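Local coordinates for protein CDP-glucose 4,6-dehydratase (Salmonella enterica subsp. enterica serovar Typhi, PDB 1WVG) that catalyses the NAD(+)-dependent conversion of CDP-D-glucose to CDP-4-dehydro-6-deoxy-D-glucose and water, an early step in making the dideoxy sugar of the lipopolysaccharide O-antigen, at residues H333-I337 / R338-M342; S48-I52 / V53-D57. All blocks are in the same frame, centred on the assembly; numbering follows the deposited sequence.

Contact 1. Residues H333-I337 / R338-M342; sequences HKAWI and RGEDM
Met342 lies against Trp336 and Ala335 where a Schellman motif ends helix 322-337 and the chain turns into helix 342-355. Gly339, at positive phi (76°), is the residue that leaves the helix: its N donates to Trp336 O (2.8 Å), arriving from above the carbonyl plane, while Glu340 N returns to Ala335 O, an oxygen whose modelled position is less certain. A water on the Trp336 side of the turn donates to both Trp336 O and Glu340 O, bridging the helix end to the loop. The tight side is apolar. Met342 CG meets the indole at its edge, 3.6 Å from Trp336 CD1, and the thioether, bent at chi2 and chi3, brings SD within 3.5 Å of Trp336 CA and CE within 4.0 Å of Ala335 CB. Trp202, outside the two segments, meets the indole edge-to-face.

The other flank is more exposed and polar. Arg338 folds over the last helical turn, bent at chi3, with one guanidinium face centred over Ala335 CA. Lys334 leads away to the carbonyl oxygen and ring of Trp283. Glu340 holds the guanidinium's rotation through a salt bridge: Arg338 NH2 donates in its own plane to the anti lone pair of Glu340 OE2, at 3.1 Å and 164°.

Contact 2. Residues S48-I52 / V53-D57; sequences SLFEI and VRLND
The ring of Phe50 packs against Leu55 and Asn56 across a Schellman motif that closes the short helix 49-52 in the Rossmann-fold part of the enzyme. In the first shell, Phe50 CE1 comes within 3.3 Å of Leu55 CB, and the two side chains cross at about a right angle. On the other side of CZ from CE1, Phe50 CE2 reaches the next residue, 3.7 Å from Asn56 CB; the ring and the Asn56 amide are inclined by 43°. Phe50 reaches both because its CG stands anti to the backbone N (chi1 -170°), which carries the ring out alongside the returning chain. A smaller apolar pair, Leu49 CD1 and Val53 CG1, lies one helical turn apart at 3.9 Å.

Backbone bonds set these side chains in place. Val53 N closes the last regular turn on Leu49 O, with a weak second bond to Phe50 O, and Arg54, at positive phi, sends its N to Glu51 O at 3.0 Å. The longer return, Leu55 N to Phe50 O at 3.2 Å, is nearly straight (164°) and holds Leu55 beside the ring. A water also donates to Phe50 O at 2.8 Å and accepts from Asn56 N at 3.2 Å. At the start of the helix, Ser48 is the N-cap, its OG, less surely placed, accepting from Glu51 N. Farther out, the His17 ring meets Phe50 almost perpendicularly, and Ser23 of helix 20-31 touches Leu49, Phe50 and Leu55. Leu343 and Ser346 of helix 342-355 pack on Val53, whose CG1 also stands 4.4 Å from Ile52 CG2.

In the fold
Contacts 1 and 2 are both Schellman helix ends, far apart in sequence, yet their centres are 14 Å apart and their side chains meet. Met342 CB of contact 1 lies 3.7 Å from Ile52 CG2 of contact 2, Met342 C is 4.1 Å from Val53 CG1, and Trp336 NE1 is 4.3 Å from Ile52 CG1. Helix 342-355, which starts at Met342, continues this junction through Ser346 against Leu49, so the C-terminal helices are joined to the Rossmann part beside helix 20-31. Contact 2 is near the nucleotide site: the Phe50 side chain is about 7 Å from the bound adenosine-5-diphosphoribose. Contact 1 is more peripheral, its centre about 23 Å from the chain centre against about 17 Å for contact 2.

Contact 1. Residues H333-I337 / R338-M342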
loop_
_atom_site.group_PDB
_atom_site.type_symbol
_atom_site.label_atom_id
_atom_site.label_comp_id
_atom_site.label_asym_id
_atom_site.label_seq_id
_atom_site.Cartn_x
_atom_site.Cartn_y
_atom_site.Cartn_z
ATOM N N HIS A 333 14.422 -4.489 -41.820
ATOM C CA HIS A 333 14.117 -5.822 -42.264
ATOM C C HIS A 333 14.258 -6.008 -43.775
ATOM O O HIS A 333 14.849 -6.978 -44.258
ATOM C CB HIS A 333 12.756 -6.272 -41.750
ATOM C CG HIS A 333 12.665 -7.747 -41.703
ATOM N ND1 HIS A 333 13.359 -8.471 -40.749
ATOM C CD2 HIS A 333 11.943 -8.600 -42.487
ATOM C CE1 HIS A 333 13.053 -9.757 -40.971
ATOM N NE2 HIS A 333 12.197 -9.859 -42.005
ATOM N N LYS A 334 13.706 -5.063 -44.519
ATOM C CA LYS A 334 13.748 -5.096 -45.962
ATOM C C LYS A 334 15.177 -5.003 -46.488
ATOM O O LYS A 334 15.568 -5.783 -47.354
ATOM C CB LYS A 334 12.817 -4.049 -46.555
ATOM C CG LYS A 334 11.362 -4.399 -46.292
ATOM C CD LYS A 334 10.369 -3.467 -46.992
ATOM C CE LYS A 334 8.939 -4.017 -47.010
ATOM N NZ LYS A 334 8.027 -3.241 -47.860
ATOM N N ALA A 335 15.963 -4.061 -45.964
ATOM C CA ALA A 335 17.343 -3.926 -46.410
ATOM C C ALA A 335 18.082 -5.254 -46.323
ATOM O O ALA A 335 18.827 -5.666 -47.207
ATOM C CB ALA A 335 18.058 -2.868 -45.594
ATOM N N TRP A 336 17.830 -5.918 -45.212
ATOM C CA TRP A 336 18.421 -7.178 -44.923
ATOM C C TRP A 336 18.039 -8.134 -46.011
ATOM O O TRP A 336 18.848 -8.862 -46.584
ATOM C CB TRP A 336 17.798 -7.705 -43.618
ATOM C CG TRP A 336 18.243 -9.103 -43.356
ATOM C CD1 TRP A 336 19.543 -9.491 -43.259
ATOM C CD2 TRP A 336 17.443 -10.288 -43.210
ATOM N NE1 TRP A 336 19.607 -10.836 -43.028
ATOM C CE2 TRP A 336 18.340 -11.359 -42.992
ATOM C CE3 TRP A 336 16.071 -10.544 -43.207
ATOM C CZ2 TRP A 336 17.905 -12.677 -42.824
ATOM C CZ3 TRP A 336 15.639 -11.838 -43.020
ATOM C CH2 TRP A 336 16.543 -12.890 -42.823
ATOM N N ILE A 337 16.746 -8.093 -46.256
ATOM C CA ILE A 337 16.093 -8.916 -47.241
ATOM C C ILE A 337 16.705 -8.820 -48.641
ATOM O O ILE A 337 16.950 -9.849 -49.296
ATOM C CB ILE A 337 14.600 -8.670 -47.212
ATOM C CG1 ILE A 337 13.911 -9.800 -46.453
ATOM C CG2 ILE A 337 14.051 -8.493 -48.628
ATOM C CD1 ILE A 337 12.472 -9.454 -46.058
ATOM N N ARG A 338 16.958 -7.582 -49.066
ATOM C CA ARG A 338 17.551 -7.265 -50.346
ATOM C C ARG A 338 19.025 -7.543 -50.320
ATOM O O ARG A 338 19.726 -7.230 -51.275
ATOM C CB ARG A 338 17.449 -5.799 -50.712
ATOM C CG ARG A 338 16.335 -5.047 -50.029
ATOM C CD ARG A 338 16.196 -3.653 -50.618
ATOM N NE ARG A 338 17.095 -2.686 -50.002
ATOM C CZ ARG A 338 16.643 -1.733 -49.176
ATOM N NH1 ARG A 338 15.346 -1.625 -48.855
ATOM N NH2 ARG A 338 17.501 -0.868 -48.628
ATOM N N GLY A 339 19.509 -8.070 -49.208
ATOM C CA GLY A 339 20.927 -8.373 -49.113
ATOM C C GLY A 339 21.876 -7.194 -48.898
ATOM O O GLY A 339 23.062 -7.241 -49.244
ATOM N N GLU A 340 21.350 -6.141 -48.297
ATOM C CA GLU A 340 22.109 -4.965 -47.945
ATOM C C GLU A 340 23.141 -5.326 -46.881
ATOM O O GLU A 340 23.049 -6.408 -46.252
ATOM C CB GLU A 340 21.112 -4.053 -47.217
ATOM C CG GLU A 340 20.297 -3.221 -48.190
ATOM C CD GLU A 340 21.200 -2.126 -48.641
ATOM O OE1 GLU A 340 22.387 -2.300 -48.858
ATOM O OE2 GLU A 340 20.600 -0.971 -48.694
ATOM N N ASP A 341 24.085 -4.396 -46.650
ATOM C CA ASP A 341 25.095 -4.589 -45.612
ATOM C C ASP A 341 24.548 -4.147 -44.240
ATOM O O ASP A 341 24.572 -2.952 -43.868
ATOM C CB ASP A 341 26.420 -3.852 -45.875
ATOM C CG ASP A 341 27.429 -4.051 -44.758
ATOM O OD1 ASP A 341 27.230 -4.756 -43.781
ATOM O OD2 ASP A 341 28.553 -3.406 -44.947
ATOM N N MET A 342 24.098 -5.155 -43.482
ATOM C CA MET A 342 23.506 -4.987 -42.172
ATOM C C MET A 342 24.395 -4.374 -41.105
ATOM O O MET A 342 23.964 -3.537 -40.316
ATOM C CB MET A 342 22.652 -6.191 -41.768
ATOM C CG MET A 342 21.548 -6.506 -42.789
ATOM S SD MET A 342 20.825 -5.051 -43.614
ATOM C CE MET A 342 19.634 -4.557 -42.334
HETATM O O HOH W 1 21.420 -8.883 -46.117
#

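Contact 2. Residues S48-I52 / V53-D57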
loop_
_atom_site.group_PDB
_atom_site.type_symbol
_atom_site.label_atom_id
_atom_site.label_comp_id
_atom_site.label_asym_id
_atom_site.label_seq_id
_atom_site.Cartn_x
_atom_site.Cartn_y
_atom_site.Cartn_z
ATOM N N SER A 48 20.530 -14.661 -36.766
ATOM C CA SER A 48 20.861 -13.953 -35.558
ATOM C C SER A 48 21.681 -12.748 -35.943
ATOM O O SER A 48 22.528 -12.763 -36.825
ATOM C CB SER A 48 21.638 -14.792 -34.563
ATOM O OG SER A 48 23.005 -14.509 -34.787
ATOM N N LEU A 49 21.405 -11.660 -35.265
ATOM C CA LEU A 49 22.097 -10.413 -35.507
ATOM C C LEU A 49 23.593 -10.574 -35.223
ATOM O O LEU A 49 24.476 -10.024 -35.891
ATOM C CB LEU A 49 21.428 -9.287 -34.643
ATOM C CG LEU A 49 22.058 -7.897 -34.763
ATOM C CD1 LEU A 49 21.767 -7.272 -36.129
ATOM C CD2 LEU A 49 21.498 -7.014 -33.651
ATOM N N PHE A 50 23.860 -11.345 -34.187
ATOM C CA PHE A 50 25.228 -11.567 -33.832
ATOM C C PHE A 50 25.989 -12.055 -35.057
ATOM O O PHE A 50 27.012 -11.505 -35.494
ATOM C CB PHE A 50 25.319 -12.639 -32.726
ATOM C CG PHE A 50 26.726 -12.717 -32.146
ATOM C CD1 PHE A 50 27.219 -11.730 -31.280
ATOM C CD2 PHE A 50 27.567 -13.782 -32.487
ATOM C CE1 PHE A 50 28.514 -11.789 -30.754
ATOM C CE2 PHE A 50 28.872 -13.849 -31.987
ATOM C CZ PHE A 50 29.343 -12.855 -31.119
ATOM N N GLU A 51 25.449 -13.137 -35.588
ATOM C CA GLU A 51 26.070 -13.714 -36.742
ATOM C C GLU A 51 26.041 -12.743 -37.891
ATOM O O GLU A 51 27.049 -12.510 -38.554
ATOM C CB GLU A 51 25.410 -15.039 -37.134
ATOM C CG GLU A 51 25.191 -16.008 -35.952
ATOM C CD GLU A 51 26.400 -16.842 -35.579
ATOM O OE1 GLU A 51 27.518 -16.354 -35.404
ATOM O OE2 GLU A 51 26.119 -18.130 -35.449
ATOM N N ILE A 52 24.859 -12.180 -38.127
ATOM C CA ILE A 52 24.675 -11.248 -39.236
ATOM C C ILE A 52 25.677 -10.103 -39.246
ATOM O O ILE A 52 26.124 -9.672 -40.301
ATOM C CB ILE A 52 23.242 -10.692 -39.360
ATOM C CG1 ILE A 52 22.187 -11.738 -39.719
ATOM C CG2 ILE A 52 23.166 -9.571 -40.379
ATOM C CD1 ILE A 52 22.782 -13.123 -39.885
ATOM N N VAL A 53 26.028 -9.563 -38.090
ATOM C CA VAL A 53 26.944 -8.436 -38.162
ATOM C C VAL A 53 28.389 -8.799 -37.871
ATOM O O VAL A 53 29.204 -7.880 -37.705
ATOM C CB VAL A 53 26.536 -7.241 -37.306
ATOM C CG1 VAL A 53 25.234 -6.621 -37.798
ATOM C CG2 VAL A 53 26.393 -7.737 -35.861
ATOM N N ARG A 54 28.666 -10.114 -37.804
ATOM C CA ARG A 54 30.010 -10.669 -37.550
ATOM C C ARG A 54 30.633 -10.091 -36.292
ATOM O O ARG A 54 31.820 -9.757 -36.297
ATOM C CB ARG A 54 31.006 -10.518 -38.741
ATOM C CG ARG A 54 30.758 -11.360 -40.014
ATOM C CD ARG A 54 31.961 -11.732 -40.912
ATOM N NE ARG A 54 31.953 -13.139 -41.393
ATOM C CZ ARG A 54 32.752 -13.770 -42.306
ATOM N NH1 ARG A 54 33.808 -13.168 -42.903
ATOM N NH2 ARG A 54 32.559 -15.083 -42.545
ATOM N N LEU A 55 29.832 -9.960 -35.217
ATOM C CA LEU A 55 30.334 -9.379 -33.972
ATOM C C LEU A 55 31.454 -10.193 -33.379
ATOM O O LEU A 55 32.366 -9.714 -32.725
ATOM C CB LEU A 55 29.205 -9.348 -32.941
ATOM C CG LEU A 55 28.671 -7.941 -32.774
ATOM C CD1 LEU A 55 27.554 -7.975 -31.745
ATOM C CD2 LEU A 55 29.758 -6.993 -32.310
ATOM N N ASN A 56 31.356 -11.477 -33.607
ATOM C CA ASN A 56 32.351 -12.370 -33.087
ATOM C C ASN A 56 33.721 -11.931 -33.523
ATOM O O ASN A 56 34.723 -12.213 -32.893
ATOM C CB ASN A 56 32.135 -13.778 -33.636
ATOM C CG ASN A 56 33.346 -14.626 -33.356
ATOM O OD1 ASN A 56 33.775 -14.713 -32.208
ATOM N ND2 ASN A 56 33.924 -15.233 -34.385
ATOM N N ASP A 57 33.790 -11.235 -34.626
ATOM C CA ASP A 57 35.109 -10.814 -35.058
ATOM C C ASP A 57 35.514 -9.451 -34.555
ATOM O O ASP A 57 36.618 -8.994 -34.845
ATOM C CB ASP A 57 35.216 -10.783 -36.594
ATOM C CG ASP A 57 35.230 -12.168 -37.172
ATOM O OD1 ASP A 57 35.747 -13.146 -36.611
ATOM O OD2 ASP A 57 34.648 -12.183 -38.340
HETATM O O HOH W 2 29.287 -13.109 -35.442
#